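Quinonprotein alcohol dehydrogenase-like protein (Bacteroides thetaiotaomicron VPI-5482, PDB 4R5O) is of unknown function, but combines an immunoglobulin-like beta-sandwich with a seven-bladed beta-propeller and binds calcium ions. Local coordinates at residues R222-Y227 / S238-K243; S246-Y251 / T268-I273; I272-K277 / V288-S293. All coordinates share one frame; numbering follows the deposited sequence.

Contact 1 of 3, residues R222-Y227 / S238-K243; sequences RLLCFY and SNDTYK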
loop_
_atom_site.group_PDB
_atom_site.type_symbol
_atom_site.label_atom_id
_atom_site.label_comp_id
_atom_site.label_asym_id
_atom_site.label_seq_id
_atom_site.Cartn_x
_atom_site.Cartn_y
_atom_site.Cartn_z
ATOM N N ARG A 222 24.289 -13.788 -1.103
ATOM C CA ARG A 222 23.413 -14.143 -2.214
ATOM C C ARG A 222 22.130 -14.788 -1.700
ATOM O O ARG A 222 22.182 -15.716 -0.884
ATOM C CB ARG A 222 24.146 -15.103 -3.182
ATOM C CG ARG A 222 23.450 -15.255 -4.539
ATOM C CD ARG A 222 24.184 -16.170 -5.504
ATOM N NE ARG A 222 24.136 -17.576 -5.094
ATOM C CZ ARG A 222 23.236 -18.459 -5.529
ATOM N NH1 ARG A 222 22.309 -18.098 -6.410
ATOM N NH2 ARG A 222 23.266 -19.712 -5.092
ATOM N N LEU A 223 20.981 -14.240 -2.139
ATOM C CA LEU A 223 19.628 -14.710 -1.825
ATOM C C LEU A 223 19.245 -14.506 -0.325
ATOM O O LEU A 223 18.183 -14.995 0.084
ATOM C CB LEU A 223 19.457 -16.218 -2.188
ATOM C CG LEU A 223 19.710 -16.616 -3.649
ATOM C CD1 LEU A 223 19.651 -18.103 -3.813
ATOM C CD2 LEU A 223 18.738 -15.918 -4.613
ATOM N N LEU A 224 20.062 -13.786 0.483
ATOM C CA LEU A 224 19.662 -13.538 1.883
ATOM C C LEU A 224 18.587 -12.454 1.875
ATOM O O LEU A 224 18.850 -11.321 1.487
ATOM C CB LEU A 224 20.839 -13.174 2.822
ATOM C CG LEU A 224 20.478 -12.674 4.254
ATOM C CD1 LEU A 224 19.718 -13.707 5.028
ATOM C CD2 LEU A 224 21.701 -12.257 5.014
ATOM N N CYS A 225 17.389 -12.819 2.300
ATOM C CA CYS A 225 16.225 -11.972 2.286
ATOM C C CYS A 225 15.418 -12.123 3.577
ATOM O O CYS A 225 15.156 -13.246 4.009
ATOM C CB CYS A 225 15.362 -12.312 1.067
ATOM S SG CYS A 225 13.957 -11.198 0.832
ATOM N N PHE A 226 14.962 -10.993 4.157
ATOM C CA PHE A 226 14.043 -11.079 5.287
ATOM C C PHE A 226 12.656 -11.007 4.684
ATOM O O PHE A 226 12.149 -9.904 4.450
ATOM C CB PHE A 226 14.271 -10.014 6.399
ATOM C CG PHE A 226 15.627 -9.782 7.030
ATOM C CD1 PHE A 226 16.677 -10.677 6.826
ATOM C CD2 PHE A 226 15.845 -8.684 7.863
ATOM C CE1 PHE A 226 17.943 -10.442 7.383
ATOM C CE2 PHE A 226 17.095 -8.480 8.471
ATOM C CZ PHE A 226 18.144 -9.342 8.199
ATOM N N TYR A 227 12.057 -12.164 4.365
ATOM C CA TYR A 227 10.708 -12.222 3.766
ATOM C C TYR A 227 9.740 -11.578 4.708
ATOM O O TYR A 227 8.834 -10.896 4.263
ATOM C CB TYR A 227 10.296 -13.664 3.423
ATOM C CG TYR A 227 11.217 -14.273 2.387
ATOM C CD1 TYR A 227 11.190 -13.841 1.062
ATOM C CD2 TYR A 227 12.158 -15.234 2.741
ATOM C CE1 TYR A 227 12.065 -14.364 0.113
ATOM C CE2 TYR A 227 13.031 -15.768 1.797
ATOM C CZ TYR A 227 12.970 -15.337 0.482
ATOM O OH TYR A 227 13.827 -15.839 -0.459
ATOM N N SER A 238 14.000 -12.099 12.067
ATOM C CA SER A 238 13.771 -12.326 10.641
ATOM C C SER A 238 13.364 -13.790 10.300
ATOM O O SER A 238 13.777 -14.756 10.951
ATOM C CB SER A 238 15.014 -11.971 9.834
ATOM O OG SER A 238 16.072 -12.876 10.090
ATOM N N ASN A 239 12.517 -13.891 9.264
ATOM C CA ASN A 239 12.087 -15.064 8.524
ATOM C C ASN A 239 12.762 -14.974 7.178
ATOM O O ASN A 239 12.438 -14.060 6.417
ATOM C CB ASN A 239 10.561 -15.140 8.431
ATOM C CG ASN A 239 10.052 -16.093 7.380
ATOM O OD1 ASN A 239 9.261 -15.709 6.536
ATOM N ND2 ASN A 239 10.583 -17.307 7.321
ATOM N N ASP A 240 13.759 -15.838 6.915
ATOM C CA ASP A 240 14.565 -15.762 5.713
ATOM C C ASP A 240 14.405 -17.004 4.838
ATOM O O ASP A 240 15.274 -17.270 4.008
ATOM C CB ASP A 240 16.049 -15.576 6.101
ATOM C CG ASP A 240 16.658 -16.577 7.083
ATOM O OD1 ASP A 240 16.184 -17.732 7.135
ATOM O OD2 ASP A 240 17.654 -16.222 7.749
ATOM N N THR A 241 13.277 -17.722 4.970
ATOM C CA THR A 241 13.060 -18.928 4.189
ATOM C C THR A 241 11.630 -18.993 3.617
ATOM O O THR A 241 10.689 -18.496 4.238
ATOM C CB THR A 241 13.339 -20.141 5.052
ATOM O OG1 THR A 241 13.317 -21.280 4.219
ATOM C CG2 THR A 241 12.363 -20.296 6.217
ATOM N N TYR A 242 11.488 -19.619 2.434
ATOM C CA TYR A 242 10.194 -19.822 1.787
ATOM C C TYR A 242 9.978 -21.306 1.475
ATOM O O TYR A 242 8.938 -21.654 0.911
ATOM C CB TYR A 242 10.068 -18.985 0.487
ATOM C CG TYR A 242 11.042 -19.357 -0.612
ATOM C CD1 TYR A 242 10.736 -20.351 -1.541
ATOM C CD2 TYR A 242 12.263 -18.704 -0.738
ATOM C CE1 TYR A 242 11.644 -20.720 -2.535
ATOM C CE2 TYR A 242 13.169 -19.049 -1.740
ATOM C CZ TYR A 242 12.858 -20.057 -2.636
ATOM O OH TYR A 242 13.767 -20.378 -3.615
ATOM N N LYS A 243 10.980 -22.165 1.801
ATOM C CA LYS A 243 11.047 -23.577 1.428
ATOM C C LYS A 243 12.033 -24.368 2.318
ATOM O O LYS A 243 11.631 -25.318 2.978
ATOM C CB LYS A 243 11.511 -23.625 -0.048
ATOM C CG LYS A 243 11.789 -24.989 -0.676
ATOM C CD LYS A 243 12.459 -24.832 -2.070
ATOM C CE LYS A 243 13.852 -24.229 -2.034
ATOM N NZ LYS A 243 14.376 -23.961 -3.397
#
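In the seven-bladed beta-propeller, the linker that leaves strand 215-220 for the next blade lays Phe226 and Tyr227 against Ser238 to Tyr242, where strand 235-239 runs out into a loop. The touching parts of the two segments run 87° apart and share one weak, bent hydrogen bond, from Tyr227 N to Asn239 O (2.8 Å). Beside it, Asp240 CA makes a CA-H...O contact with Cys225 O at 3.1 Å. Ser238 CB sits over one face of the Phe226 ring, 3.8 Å from its centroid and displaced toward CG and CD1, while Ser238 OG bonds to Lys249 O. With CG beside the backbone N (chi1 -63°), Tyr227 turns its ring toward the 240-242 loop. One face of the ring meets Cys225 SG near the rim, and one edge abuts the Asp240-Thr241 peptide, with CD2 3.5 Å from Thr241 N and CE2 3.5 Å from Asp240 O. Farther out, Tyr227 OH reaches the edge of the Tyr242 ring at CD2 (3.3 Å); the rings approach obliquely, their planes 86° apart. The same hydroxyl is hydrogen-bonded to His324 ND1. Strand 246-252 closes the neighbourhood: Tyr251 brings its ring to Phe226, and Ser246 OG bonds to Asp240 OD1.

Contact 2 of 3, residues S246-Y251 / T268-I273; sequences SKVKYY and TELDII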
loop_
_atom_site.group_PDB
_atom_site.type_symbol
_atom_site.label_atom_id
_atom_site.label_comp_id
_atom_site.label_asym_id
_atom_site.label_seq_id
_atom_site.Cartn_x
_atom_site.Cartn_y
_atom_site.Cartn_z
ATOM N N SER A 246 15.197 -23.560 8.025
ATOM C CA SER A 246 15.959 -22.430 8.552
ATOM C C SER A 246 15.419 -22.052 9.907
ATOM O O SER A 246 14.259 -22.330 10.193
ATOM C CB SER A 246 15.886 -21.247 7.580
ATOM O OG SER A 246 16.652 -20.144 8.021
ATOM N N LYS A 247 16.248 -21.435 10.740
ATOM C CA LYS A 247 15.816 -20.959 12.044
ATOM C C LYS A 247 15.584 -19.473 12.017
ATOM O O LYS A 247 16.256 -18.787 11.238
ATOM C CB LYS A 247 16.845 -21.297 13.126
ATOM C CG LYS A 247 16.824 -22.740 13.548
ATOM C CD LYS A 247 17.897 -22.996 14.545
ATOM C CE LYS A 247 17.910 -24.421 15.025
ATOM N NZ LYS A 247 17.999 -25.413 13.913
ATOM N N VAL A 248 14.661 -18.959 12.878
ATOM C CA VAL A 248 14.459 -17.516 13.039
ATOM C C VAL A 248 15.800 -16.956 13.477
ATOM O O VAL A 248 16.461 -17.548 14.334
ATOM C CB VAL A 248 13.290 -17.134 14.007
ATOM C CG1 VAL A 248 13.320 -15.658 14.389
ATOM C CG2 VAL A 248 11.940 -17.492 13.419
ATOM N N LYS A 249 16.228 -15.864 12.847
ATOM C CA LYS A 249 17.490 -15.210 13.184
ATOM C C LYS A 249 17.241 -13.787 13.592
ATOM O O LYS A 249 16.314 -13.159 13.091
ATOM C CB LYS A 249 18.446 -15.272 12.004
ATOM C CG LYS A 249 18.825 -16.713 11.679
ATOM C CD LYS A 249 19.707 -16.830 10.474
ATOM C CE LYS A 249 19.712 -18.239 9.974
ATOM N NZ LYS A 249 18.395 -18.581 9.378
ATOM N N TYR A 250 18.015 -13.279 14.543
ATOM C CA TYR A 250 17.841 -11.882 14.908
ATOM C C TYR A 250 19.212 -11.174 14.875
ATOM O O TYR A 250 20.269 -11.805 14.986
ATOM C CB TYR A 250 17.126 -11.678 16.259
ATOM C CG TYR A 250 17.836 -12.194 17.488
ATOM C CD1 TYR A 250 18.743 -11.395 18.180
ATOM C CD2 TYR A 250 17.507 -13.426 18.037
ATOM C CE1 TYR A 250 19.354 -11.837 19.348
ATOM C CE2 TYR A 250 18.110 -13.882 19.205
ATOM C CZ TYR A 250 19.025 -13.078 19.866
ATOM O OH TYR A 250 19.648 -13.524 21.014
ATOM N N TYR A 251 19.148 -9.865 14.634
ATOM C CA TYR A 251 20.250 -8.912 14.537
ATOM C C TYR A 251 20.002 -7.796 15.548
ATOM O O TYR A 251 18.874 -7.632 16.014
ATOM C CB TYR A 251 20.358 -8.374 13.082
ATOM C CG TYR A 251 20.526 -9.448 12.022
ATOM C CD1 TYR A 251 19.435 -10.196 11.582
ATOM C CD2 TYR A 251 21.761 -9.670 11.409
ATOM C CE1 TYR A 251 19.588 -11.217 10.644
ATOM C CE2 TYR A 251 21.915 -10.654 10.426
ATOM C CZ TYR A 251 20.823 -11.425 10.047
ATOM O OH TYR A 251 20.937 -12.418 9.096
ATOM N N THR A 268 22.074 -14.132 15.490
ATOM C CA THR A 268 21.787 -15.147 16.492
ATOM C C THR A 268 20.552 -15.894 16.080
ATOM O O THR A 268 19.600 -15.266 15.614
ATOM C CB THR A 268 21.616 -14.482 17.843
ATOM O OG1 THR A 268 22.714 -13.615 18.063
ATOM C CG2 THR A 268 21.432 -15.476 18.975
ATOM N N GLU A 269 20.540 -17.210 16.265
ATOM C CA GLU A 269 19.388 -18.050 15.955
ATOM C C GLU A 269 18.562 -18.304 17.193
ATOM O O GLU A 269 19.104 -18.402 18.295
ATOM C CB GLU A 269 19.805 -19.397 15.338
ATOM C CG GLU A 269 20.421 -19.326 13.948
ATOM C CD GLU A 269 20.878 -20.664 13.393
ATOM O OE1 GLU A 269 20.993 -21.630 14.182
ATOM O OE2 GLU A 269 21.192 -20.730 12.183
ATOM N N LEU A 270 17.246 -18.384 17.000
ATOM C CA LEU A 270 16.243 -18.782 17.985
ATOM C C LEU A 270 15.812 -20.183 17.640
ATOM O O LEU A 270 15.870 -20.541 16.468
ATOM C CB LEU A 270 15.034 -17.807 18.051
ATOM C CG LEU A 270 15.257 -16.423 18.666
ATOM C CD1 LEU A 270 13.999 -15.589 18.547
ATOM C CD2 LEU A 270 15.671 -16.517 20.132
ATOM N N ASP A 271 15.408 -20.994 18.629
ATOM C CA ASP A 271 14.978 -22.369 18.371
ATOM C C ASP A 271 13.546 -22.337 17.805
ATOM O O ASP A 271 12.586 -22.669 18.501
ATOM C CB ASP A 271 15.089 -23.236 19.649
ATOM C CG ASP A 271 14.837 -24.733 19.480
ATOM O OD1 ASP A 271 14.927 -25.243 18.320
ATOM O OD2 ASP A 271 14.602 -25.410 20.507
ATOM N N ILE A 272 13.411 -21.872 16.540
ATOM C CA ILE A 272 12.165 -21.760 15.778
ATOM C C ILE A 272 12.484 -22.192 14.355
ATOM O O ILE A 272 13.004 -21.390 13.575
ATOM C CB ILE A 272 11.486 -20.351 15.832
ATOM C CG1 ILE A 272 11.346 -19.801 17.267
ATOM C CG2 ILE A 272 10.101 -20.364 15.084
ATOM C CD1 ILE A 272 11.097 -18.329 17.375
ATOM N N ILE A 273 12.210 -23.477 14.033
ATOM C CA ILE A 273 12.427 -24.051 12.703
ATOM C C ILE A 273 11.338 -23.556 11.774
ATOM O O ILE A 273 10.158 -23.740 12.047
ATOM C CB ILE A 273 12.488 -25.621 12.695
ATOM C CG1 ILE A 273 13.299 -26.276 13.874
ATOM C CG2 ILE A 273 12.781 -26.208 11.295
ATOM C CD1 ILE A 273 14.676 -25.939 13.982
#
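The Tyr250 ring has Thr268 CB over one face, 3.8 Å from the centroid and shifted toward CE1 and CZ, and Leu270 CD2 at its edge, 3.7 Å from CE2. Tyr250 CG stands between its backbone N and carbonyl carbon (chi1 64°), and the ring runs alongside Thr268, whose CG2 comes to 3.3 Å from Tyr250 OH. On the sheet's other face the Glu269 carboxylate meets two lysine chains through their methylenes: OE1 touches Lys247 CD at 3.4 Å and OE2 touches Lys249 CE at 3.6 Å. Lys249 NZ instead bonds to Lys247 O (2.8 Å) and forms a salt bridge with Asp240. Between the two sets runs an antiparallel ladder in which Tyr250 and Thr268 bond through both N-H groups and Leu270 N gives to Val248 O. A beta bulge then shifts the register by two residues. The partner strand turns its corner at Asp271, the centre of an inverse gamma turn, and Val248 N picks up Ile272 O at 3.0 Å. Past the corner, Ile273 CD1 packs on the end of Lys247, 3.4 Å from NZ. Strand 235-239 flanks strand 246-252, Phe307 meets Tyr250 edge-to-face, and Ile272 rests on Val301 and Ile303 of strand 297-303.

Contact 3 of 3, residues I272-K277 / V288-S293; sequences IIQKQK and VYTLES
Glu292 leans across Ile272 and Ile273 from its first carbon to its carboxylate. CB packs on Ile272 CG2 at 3.8 Å. With CG anti to the backbone N (chi1 -179°), that carbon comes up against the Ile273 backbone, 3.2 Å from Ile273 O and also close to Ile273 N. CD comes next, near Ile273 N and Ile272 CA, and the chain ends with OE2 accepting the Ile273 N-H at 3.1 Å in a nearly straight bond (169°), through the lone pair directed away from OE1. OE1 has its own partners, a salt bridge to Lys311 NZ and a hydrogen bond from Asn299 ND2. The nearby ammonium would be expected to favour the charged form of the buried carboxylate.

The contact is a seam between successive sheets of the propeller. Strand 272-274, paired on its other side with strand 246-252, crosses the 288-293 part of a strand of the next sheet at 73°, so the two form no ladder. A single backbone hydrogen bond, Ser293 N to Ile273 O (2.8 Å), joins them, and side chains supply the other hydrogen bonds.

Gln274 extends its amide the opposite way, from the 272-277 segment to the second sheet. NE2 donates to Leu291 O at 3.2 Å, nearly in the amide plane, and OE1 receives Asn239 ND2, which leaves both ends of the amide engaged. Thr290 meets this tip with its own, its OG1 hydrogen-bonded to Asn279 O. Ile272 CG2 touches both Leu291 O (3.6 Å) and Thr290 CG2 (4.0 Å). At the far end Ser293 OG accepts Lys275 N at 3.1 Å, and the first two carbons of the Lys275 side chain lie against the serine.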
loop_
_atom_site.group_PDB
_atom_site.type_symbol
_atom_site.label_atom_id
_atom_site.label_comp_id
_atom_site.label_asym_id
_atom_site.label_seq_id
_atom_site.Cartn_x
_atom_site.Cartn_y
_atom_site.Cartn_z
ATOM N N ILE A 272 13.411 -21.872 16.540
ATOM C CA ILE A 272 12.165 -21.760 15.778
ATOM C C ILE A 272 12.484 -22.192 14.355
ATOM O O ILE A 272 13.004 -21.390 13.575
ATOM C CB ILE A 272 11.486 -20.351 15.832
ATOM C CG1 ILE A 272 11.346 -19.801 17.267
ATOM C CG2 ILE A 272 10.101 -20.364 15.084
ATOM C CD1 ILE A 272 11.097 -18.329 17.375
ATOM N N ILE A 273 12.210 -23.477 14.033
ATOM C CA ILE A 273 12.427 -24.051 12.703
ATOM C C ILE A 273 11.338 -23.556 11.774
ATOM O O ILE A 273 10.158 -23.740 12.047
ATOM C CB ILE A 273 12.488 -25.621 12.695
ATOM C CG1 ILE A 273 13.299 -26.276 13.874
ATOM C CG2 ILE A 273 12.781 -26.208 11.295
ATOM C CD1 ILE A 273 14.676 -25.939 13.982
ATOM N N GLN A 274 11.734 -22.958 10.661
ATOM C CA GLN A 274 10.807 -22.480 9.648
ATOM C C GLN A 274 11.179 -23.097 8.301
ATOM O O GLN A 274 12.363 -23.199 7.955
ATOM C CB GLN A 274 10.798 -20.953 9.593
ATOM C CG GLN A 274 10.249 -20.323 10.882
ATOM C CD GLN A 274 10.234 -18.823 10.868
ATOM O OE1 GLN A 274 11.086 -18.164 10.244
ATOM N NE2 GLN A 274 9.330 -18.256 11.657
ATOM N N LYS A 275 10.163 -23.591 7.587
ATOM C CA LYS A 275 10.327 -24.227 6.279
ATOM C C LYS A 275 9.440 -23.522 5.247
ATOM O O LYS A 275 9.151 -24.081 4.191
ATOM C CB LYS A 275 9.997 -25.729 6.356
ATOM C CG LYS A 275 10.882 -26.543 7.298
ATOM C CD LYS A 275 10.497 -28.011 7.271
ATOM C CE LYS A 275 11.369 -28.845 8.172
ATOM N NZ LYS A 275 10.971 -30.277 8.142
ATOM N N GLN A 276 9.006 -22.286 5.558
ATOM C CA GLN A 276 8.134 -21.460 4.715
ATOM C C GLN A 276 8.121 -19.994 5.167
ATOM O O GLN A 276 8.612 -19.669 6.253
ATOM C CB GLN A 276 6.674 -21.994 4.743
ATOM C CG GLN A 276 5.987 -21.811 6.116
ATOM C CD GLN A 276 4.508 -22.019 6.076
ATOM O OE1 GLN A 276 4.016 -23.103 5.740
ATOM N NE2 GLN A 276 3.771 -20.997 6.482
ATOM N N LYS A 277 7.462 -19.130 4.376
ATOM C CA LYS A 277 7.266 -17.737 4.731
ATOM C C LYS A 277 6.210 -17.618 5.773
ATOM O O LYS A 277 5.088 -18.101 5.566
ATOM C CB LYS A 277 6.879 -16.883 3.522
ATOM C CG LYS A 277 7.881 -16.815 2.424
ATOM C CD LYS A 277 7.408 -15.829 1.424
ATOM C CE LYS A 277 8.345 -15.770 0.258
ATOM N NZ LYS A 277 7.982 -14.667 -0.660
ATOM N N VAL A 288 5.772 -11.181 20.930
ATOM C CA VAL A 288 5.832 -11.401 19.489
ATOM C C VAL A 288 5.594 -12.858 19.253
ATOM O O VAL A 288 6.149 -13.698 19.957
ATOM C CB VAL A 288 7.152 -10.891 18.866
ATOM C CG1 VAL A 288 7.402 -11.474 17.476
ATOM C CG2 VAL A 288 7.133 -9.367 18.821
ATOM N N TYR A 289 4.751 -13.152 18.260
ATOM C CA TYR A 289 4.386 -14.497 17.868
ATOM C C TYR A 289 4.732 -14.777 16.443
ATOM O O TYR A 289 4.541 -13.934 15.577
ATOM C CB TYR A 289 2.875 -14.721 18.063
ATOM C CG TYR A 289 2.431 -14.798 19.500
ATOM C CD1 TYR A 289 2.297 -13.648 20.272
ATOM C CD2 TYR A 289 2.014 -16.005 20.053
ATOM C CE1 TYR A 289 1.862 -13.711 21.595
ATOM C CE2 TYR A 289 1.561 -16.081 21.372
ATOM C CZ TYR A 289 1.485 -14.930 22.137
ATOM O OH TYR A 289 1.000 -15.003 23.413
ATOM N N THR A 290 5.182 -15.988 16.183
ATOM C CA THR A 290 5.424 -16.491 14.841
ATOM C C THR A 290 5.031 -17.967 14.867
ATOM O O THR A 290 4.491 -18.428 15.857
ATOM C CB THR A 290 6.862 -16.211 14.374
ATOM O OG1 THR A 290 6.949 -16.457 12.960
ATOM C CG2 THR A 290 7.935 -17.004 15.156
ATOM N N LEU A 291 5.265 -18.681 13.776
ATOM C CA LEU A 291 5.004 -20.115 13.666
ATOM C C LEU A 291 6.289 -20.889 13.435
ATOM O O LEU A 291 7.251 -20.384 12.836
ATOM C CB LEU A 291 4.011 -20.441 12.528
ATOM C CG LEU A 291 2.627 -19.824 12.536
ATOM C CD1 LEU A 291 1.873 -20.316 11.360
ATOM C CD2 LEU A 291 1.851 -20.139 13.802
ATOM N N GLU A 292 6.276 -22.129 13.893
ATOM C CA GLU A 292 7.353 -23.087 13.722
ATOM C C GLU A 292 6.793 -24.241 12.934
ATOM O O GLU A 292 5.638 -24.634 13.149
ATOM C CB GLU A 292 7.920 -23.514 15.086
ATOM C CG GLU A 292 9.065 -24.508 14.988
ATOM C CD GLU A 292 9.678 -24.894 16.306
ATOM O OE1 GLU A 292 8.912 -25.176 17.253
ATOM O OE2 GLU A 292 10.924 -24.978 16.375
ATOM N N SER A 293 7.577 -24.759 11.999
ATOM C CA SER A 293 7.151 -25.872 11.158
ATOM C C SER A 293 7.310 -27.177 11.936
ATOM O O SER A 293 8.330 -27.392 12.572
ATOM C CB SER A 293 7.932 -25.880 9.845
ATOM O OG SER A 293 7.663 -24.689 9.106
#

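From the N terminus, contact 1 comes first: the linker after strand 215-220 is met again once the hairpin of strands 228-232 and 235-239 has been completed. Contact 2 opens only afterwards, on strand 246-252, and closes a longer loop that includes helix 253-258. Contact 3 begins on the segment where contact 2 ends, sharing Ile272 and Ile273 with it, and runs to strand 288-294; none of the three nests in or crosses another. In space they adjoin around one sheet: Thr241 CG2 of contact 1 packs on Gln274 O of contact 3, and Val248 CG2 of contact 2 on Gln274 NE2. Together they tie an incoming linker, one curled sheet and the sheet after it.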